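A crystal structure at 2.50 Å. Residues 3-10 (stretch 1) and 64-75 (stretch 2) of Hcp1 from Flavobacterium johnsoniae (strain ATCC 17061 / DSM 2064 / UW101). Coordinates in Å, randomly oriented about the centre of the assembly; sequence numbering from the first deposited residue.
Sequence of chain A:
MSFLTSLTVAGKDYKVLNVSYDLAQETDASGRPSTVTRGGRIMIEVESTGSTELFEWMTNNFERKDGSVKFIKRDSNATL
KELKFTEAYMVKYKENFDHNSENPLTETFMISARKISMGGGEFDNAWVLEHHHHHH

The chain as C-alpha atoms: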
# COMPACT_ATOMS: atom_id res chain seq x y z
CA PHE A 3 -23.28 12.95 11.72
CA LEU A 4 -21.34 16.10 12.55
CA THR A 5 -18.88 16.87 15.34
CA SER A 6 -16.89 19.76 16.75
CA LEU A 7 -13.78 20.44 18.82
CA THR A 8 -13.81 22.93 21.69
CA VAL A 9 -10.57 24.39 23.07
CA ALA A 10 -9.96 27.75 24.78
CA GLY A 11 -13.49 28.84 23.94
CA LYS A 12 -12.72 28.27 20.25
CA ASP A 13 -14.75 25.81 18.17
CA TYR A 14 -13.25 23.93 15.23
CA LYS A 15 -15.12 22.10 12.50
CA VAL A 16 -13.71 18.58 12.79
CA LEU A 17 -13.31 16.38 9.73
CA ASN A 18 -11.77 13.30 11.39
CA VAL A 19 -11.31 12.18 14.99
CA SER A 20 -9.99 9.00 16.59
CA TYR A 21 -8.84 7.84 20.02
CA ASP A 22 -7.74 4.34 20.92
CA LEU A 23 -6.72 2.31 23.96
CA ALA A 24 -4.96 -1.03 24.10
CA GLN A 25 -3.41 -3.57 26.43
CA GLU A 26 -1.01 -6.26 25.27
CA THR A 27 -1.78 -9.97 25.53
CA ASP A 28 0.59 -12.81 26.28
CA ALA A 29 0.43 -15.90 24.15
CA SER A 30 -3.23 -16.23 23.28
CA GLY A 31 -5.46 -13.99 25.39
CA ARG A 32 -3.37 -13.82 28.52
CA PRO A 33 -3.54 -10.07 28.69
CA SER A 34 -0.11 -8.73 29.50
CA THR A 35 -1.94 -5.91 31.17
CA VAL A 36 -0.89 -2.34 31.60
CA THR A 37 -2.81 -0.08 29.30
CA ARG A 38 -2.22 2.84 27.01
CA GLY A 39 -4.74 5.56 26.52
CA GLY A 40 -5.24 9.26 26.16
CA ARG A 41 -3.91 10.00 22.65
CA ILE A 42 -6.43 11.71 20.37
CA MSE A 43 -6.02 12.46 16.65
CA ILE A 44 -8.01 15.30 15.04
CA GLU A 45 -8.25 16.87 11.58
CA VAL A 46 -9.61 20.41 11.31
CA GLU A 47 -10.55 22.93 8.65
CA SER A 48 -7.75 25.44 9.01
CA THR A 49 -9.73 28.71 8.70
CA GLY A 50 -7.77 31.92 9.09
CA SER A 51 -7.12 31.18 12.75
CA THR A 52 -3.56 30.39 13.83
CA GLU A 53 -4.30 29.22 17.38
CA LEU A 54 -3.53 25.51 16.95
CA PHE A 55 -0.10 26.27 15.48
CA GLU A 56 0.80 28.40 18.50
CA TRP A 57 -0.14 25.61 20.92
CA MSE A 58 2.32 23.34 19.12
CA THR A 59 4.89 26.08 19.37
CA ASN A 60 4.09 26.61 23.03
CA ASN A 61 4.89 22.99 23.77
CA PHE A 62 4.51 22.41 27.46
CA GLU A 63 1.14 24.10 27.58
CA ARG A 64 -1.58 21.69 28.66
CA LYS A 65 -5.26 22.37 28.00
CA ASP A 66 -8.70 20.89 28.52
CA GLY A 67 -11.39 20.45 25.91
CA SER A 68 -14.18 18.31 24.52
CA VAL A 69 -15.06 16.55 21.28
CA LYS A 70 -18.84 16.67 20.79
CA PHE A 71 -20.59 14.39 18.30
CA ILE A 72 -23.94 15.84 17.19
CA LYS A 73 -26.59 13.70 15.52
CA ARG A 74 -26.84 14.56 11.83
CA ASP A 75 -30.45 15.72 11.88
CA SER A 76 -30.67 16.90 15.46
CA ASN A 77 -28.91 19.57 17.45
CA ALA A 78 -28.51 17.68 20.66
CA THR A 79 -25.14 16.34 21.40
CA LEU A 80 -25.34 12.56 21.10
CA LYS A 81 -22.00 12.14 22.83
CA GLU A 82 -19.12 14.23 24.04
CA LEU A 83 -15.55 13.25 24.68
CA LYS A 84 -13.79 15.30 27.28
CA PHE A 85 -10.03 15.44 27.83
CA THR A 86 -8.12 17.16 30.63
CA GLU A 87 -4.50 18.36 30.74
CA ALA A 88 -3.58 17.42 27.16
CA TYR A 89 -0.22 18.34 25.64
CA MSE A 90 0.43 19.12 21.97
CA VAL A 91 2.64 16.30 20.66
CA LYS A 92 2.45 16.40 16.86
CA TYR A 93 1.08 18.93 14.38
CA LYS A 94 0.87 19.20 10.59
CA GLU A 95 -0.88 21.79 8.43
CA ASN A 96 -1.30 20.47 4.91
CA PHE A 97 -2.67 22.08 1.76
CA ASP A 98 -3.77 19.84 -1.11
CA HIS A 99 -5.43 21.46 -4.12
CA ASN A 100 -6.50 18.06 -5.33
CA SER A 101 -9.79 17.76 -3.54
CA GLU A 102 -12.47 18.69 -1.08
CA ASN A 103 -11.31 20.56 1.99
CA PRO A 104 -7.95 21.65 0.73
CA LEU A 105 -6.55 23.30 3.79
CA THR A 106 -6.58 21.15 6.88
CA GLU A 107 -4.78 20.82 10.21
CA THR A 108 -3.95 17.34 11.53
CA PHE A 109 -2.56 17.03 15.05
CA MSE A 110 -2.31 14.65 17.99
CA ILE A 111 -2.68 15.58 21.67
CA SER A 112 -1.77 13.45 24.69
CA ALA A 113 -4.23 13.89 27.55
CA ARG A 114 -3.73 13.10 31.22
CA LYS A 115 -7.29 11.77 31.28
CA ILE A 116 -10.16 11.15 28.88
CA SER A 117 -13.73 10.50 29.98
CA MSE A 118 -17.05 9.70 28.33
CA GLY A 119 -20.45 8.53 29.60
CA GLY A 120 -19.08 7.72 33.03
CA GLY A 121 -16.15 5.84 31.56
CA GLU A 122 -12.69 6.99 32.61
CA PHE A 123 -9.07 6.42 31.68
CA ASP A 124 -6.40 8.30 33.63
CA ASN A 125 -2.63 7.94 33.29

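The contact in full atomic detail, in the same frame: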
# COMPACT_ATOMS: atom_id res chain seq x y z
N PHE A 3 -23.84 12.56 10.43
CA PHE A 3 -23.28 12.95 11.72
C PHE A 3 -22.33 14.13 11.55
O PHE A 3 -21.70 14.28 10.51
CB PHE A 3 -22.56 11.77 12.38
CG PHE A 3 -23.30 11.16 13.54
CD1 PHE A 3 -23.13 11.65 14.82
CD2 PHE A 3 -24.15 10.09 13.35
CE1 PHE A 3 -23.80 11.09 15.90
CE2 PHE A 3 -24.83 9.52 14.42
CZ PHE A 3 -24.65 10.02 15.69
N LEU A 4 -22.24 14.96 12.58
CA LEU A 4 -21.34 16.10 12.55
C LEU A 4 -20.81 16.34 13.96
O LEU A 4 -21.55 16.21 14.93
CB LEU A 4 -22.03 17.35 12.00
N THR A 5 -19.53 16.69 14.05
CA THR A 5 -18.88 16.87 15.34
C THR A 5 -18.12 18.18 15.36
O THR A 5 -17.97 18.87 14.34
CB THR A 5 -17.93 15.71 15.66
OG1 THR A 5 -17.68 15.68 17.07
CG2 THR A 5 -16.60 15.91 14.96
N SER A 6 -17.62 18.53 16.55
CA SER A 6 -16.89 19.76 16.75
C SER A 6 -15.85 19.56 17.84
O SER A 6 -15.99 18.70 18.71
CB SER A 6 -17.83 20.91 17.15
OG SER A 6 -18.50 20.61 18.36
N LEU A 7 -14.79 20.37 17.77
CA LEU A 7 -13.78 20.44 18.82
C LEU A 7 -13.90 21.77 19.54
O LEU A 7 -14.17 22.80 18.91
CB LEU A 7 -12.38 20.28 18.24
CG LEU A 7 -11.22 20.36 19.24
CD1 LEU A 7 -11.37 19.30 20.32
CD2 LEU A 7 -9.89 20.23 18.52
N THR A 8 -13.71 21.74 20.85
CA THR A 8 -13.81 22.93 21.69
C THR A 8 -12.54 23.05 22.52
O THR A 8 -12.26 22.17 23.35
CB THR A 8 -15.04 22.86 22.60
OG1 THR A 8 -16.23 22.99 21.81
CG2 THR A 8 -15.00 23.97 23.65
N VAL A 9 -11.76 24.10 22.28
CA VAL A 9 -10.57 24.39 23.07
C VAL A 9 -10.46 25.90 23.24
O VAL A 9 -10.62 26.65 22.27
CB VAL A 9 -9.28 23.82 22.44
CG1 VAL A 9 -8.59 22.86 23.40
CG2 VAL A 9 -9.57 23.14 21.10
N ALA A 10 -10.20 26.34 24.47
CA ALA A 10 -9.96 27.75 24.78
C ALA A 10 -11.11 28.64 24.31
O ALA A 10 -10.91 29.76 23.84
CB ALA A 10 -8.63 28.23 24.19
N ARG A 64 -0.53 22.68 28.61
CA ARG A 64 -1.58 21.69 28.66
C ARG A 64 -2.93 22.39 28.72
O ARG A 64 -3.06 23.46 29.32
CB ARG A 64 -1.41 20.76 29.86
CG ARG A 64 0.03 20.59 30.27
CD ARG A 64 0.30 19.18 30.73
NE ARG A 64 1.72 18.96 30.99
CZ ARG A 64 2.34 17.80 30.82
NH1 ARG A 64 1.67 16.75 30.36
NH2 ARG A 64 3.64 17.69 31.09
N LYS A 65 -3.93 21.80 28.07
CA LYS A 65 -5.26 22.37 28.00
C LYS A 65 -6.30 21.31 28.31
O LYS A 65 -6.00 20.11 28.41
CB LYS A 65 -5.55 22.98 26.62
CG LYS A 65 -4.60 24.07 26.19
CD LYS A 65 -5.01 24.60 24.83
CE LYS A 65 -4.08 25.71 24.36
NZ LYS A 65 -4.49 26.29 23.04
N ASP A 66 -7.53 21.76 28.47
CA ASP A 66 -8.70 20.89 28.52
C ASP A 66 -9.56 21.18 27.30
O ASP A 66 -9.40 22.19 26.62
CB ASP A 66 -9.50 21.10 29.81
CG ASP A 66 -8.68 20.87 31.06
OD1 ASP A 66 -7.57 20.31 30.94
OD2 ASP A 66 -9.13 21.25 32.16
N GLY A 67 -10.48 20.26 27.02
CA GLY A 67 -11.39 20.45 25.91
C GLY A 67 -12.29 19.25 25.75
O GLY A 67 -12.18 18.25 26.48
N SER A 68 -13.20 19.36 24.78
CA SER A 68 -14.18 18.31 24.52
C SER A 68 -14.38 18.14 23.02
O SER A 68 -14.33 19.10 22.25
CB SER A 68 -15.53 18.62 25.17
OG SER A 68 -16.20 19.66 24.48
N VAL A 69 -14.61 16.89 22.62
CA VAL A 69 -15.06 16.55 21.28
C VAL A 69 -16.52 16.14 21.38
O VAL A 69 -16.85 15.17 22.07
CB VAL A 69 -14.22 15.42 20.66
CG1 VAL A 69 -14.75 15.05 19.28
CG2 VAL A 69 -12.75 15.83 20.60
N LYS A 70 -17.40 16.87 20.69
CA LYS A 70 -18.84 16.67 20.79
C LYS A 70 -19.37 16.16 19.46
O LYS A 70 -19.25 16.84 18.43
CB LYS A 70 -19.55 17.98 21.17
N PHE A 71 -19.95 14.97 19.47
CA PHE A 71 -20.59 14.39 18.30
C PHE A 71 -22.08 14.74 18.33
O PHE A 71 -22.78 14.38 19.28
CB PHE A 71 -20.40 12.87 18.25
CG PHE A 71 -18.98 12.43 18.47
CD1 PHE A 71 -18.11 12.28 17.41
CD2 PHE A 71 -18.52 12.16 19.75
CE1 PHE A 71 -16.81 11.87 17.61
CE2 PHE A 71 -17.22 11.75 19.96
CZ PHE A 71 -16.36 11.61 18.89
N ILE A 72 -22.54 15.43 17.30
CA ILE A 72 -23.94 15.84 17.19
C ILE A 72 -24.62 14.95 16.15
O ILE A 72 -24.05 14.68 15.08
CB ILE A 72 -24.06 17.32 16.80
N LYS A 73 -25.82 14.47 16.48
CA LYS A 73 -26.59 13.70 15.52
C LYS A 73 -26.82 14.52 14.27
O LYS A 73 -27.02 15.74 14.34
CB LYS A 73 -27.92 13.26 16.13
N ARG A 74 -26.76 13.86 13.11
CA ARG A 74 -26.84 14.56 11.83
C ARG A 74 -28.04 15.49 11.75
O ARG A 74 -27.90 16.69 11.49
CB ARG A 74 -26.88 13.53 10.69
N ASP A 75 -29.23 14.92 11.89
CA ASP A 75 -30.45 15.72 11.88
C ASP A 75 -30.60 16.68 13.06
O ASP A 75 -31.00 17.82 12.90
CB ASP A 75 -31.67 14.80 11.79

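The most unusual feature of this pairing of two β-strands in Hcp1 is a side chain that joins the backbone ladder. The hydroxyl of T5 donates a hydrogen bond to the carbonyl of K70, with T5 OG1 only 2.4 Å from K70 O, a very short separation that at 2.50 Å resolution should be read with some caution. The same carbonyl is already engaged by the main chain, since S6 N donates to K70 O at 3.0 Å, and T5 CA approaches K70 O at 3.1 Å in a CA-H...O contact. One oxygen thus collects three approaches from two consecutive residues. The t rotamer of T5 (chi1 -160°) carries the hydroxyl to this position, but closeness alone does not make a bond: T5 OG1 also lies 3.4 Å from F71 N, where the angle is too poor.

Around this departure the contact illustrates a general principle of antiparallel sheets, the alternation of hydrogen-bonded and non-hydrogen-bonded pairs. The strands run at 162° to one another and approach to 4.6 Å between axes. At the hydrogen-bonded pairs the two backbones exchange bonds in both directions. L4 N reaches I72 O at 3.1 Å, almost straight at 174°, and I72 N returns to L4 O at 2.7 Å. In the next such pair, K70 N donates to S6 O at 3.0 Å, completing the exchange begun by S6 N. Further along, T8 N to S68 O is 3.1 Å and S68 N to T8 O is 3.3 Å, so the ladder continues with a somewhat longer return bond. The CA atoms of L4 and I72 stand 5.3 Å apart, and those of S6 and K70, and of T8 and S68, 5.4 Å, whereas those of T5 and F71 close to 4.2 Å and those of L7 and V69 to 4.8 Å.

Alternation also sorts the side chains. L4, S6 and T8 share one face with I72, K70 and S68; T5, L7 and V9 share the other with F71 and V69. On the latter face L7, V9, V69 and F71 are buried, and L7 CD1 meets V69 CG2 at 3.7 Å in an apolar contact. The T5 hydroxyl sits beside the aromatic residue as well, with T5 OG1 3.4 Å from F71 CD1.

Toward the end near V9 the absence of a side chain matters. G67 CA lies 3.2 Å from T8 O, and a β-carbon built ideally on G67 would fall 2.5 Å from T8 O, a clash, and 3.2 Å from V9 CG1, which is tight. V9 CG1 packs 3.4 Å from D66 O.

At the other end, the F3 ring extends the contact past the last paired residues. K73 CA lies over one ring face, 4.2 Å from the centroid and 23° off the normal, a CH-pi arrangement, while F3 CD1 comes within 3.2 Å of I72 O. The ring thus touches backbone both at the last bridged residue, I72, and just beyond it at K73.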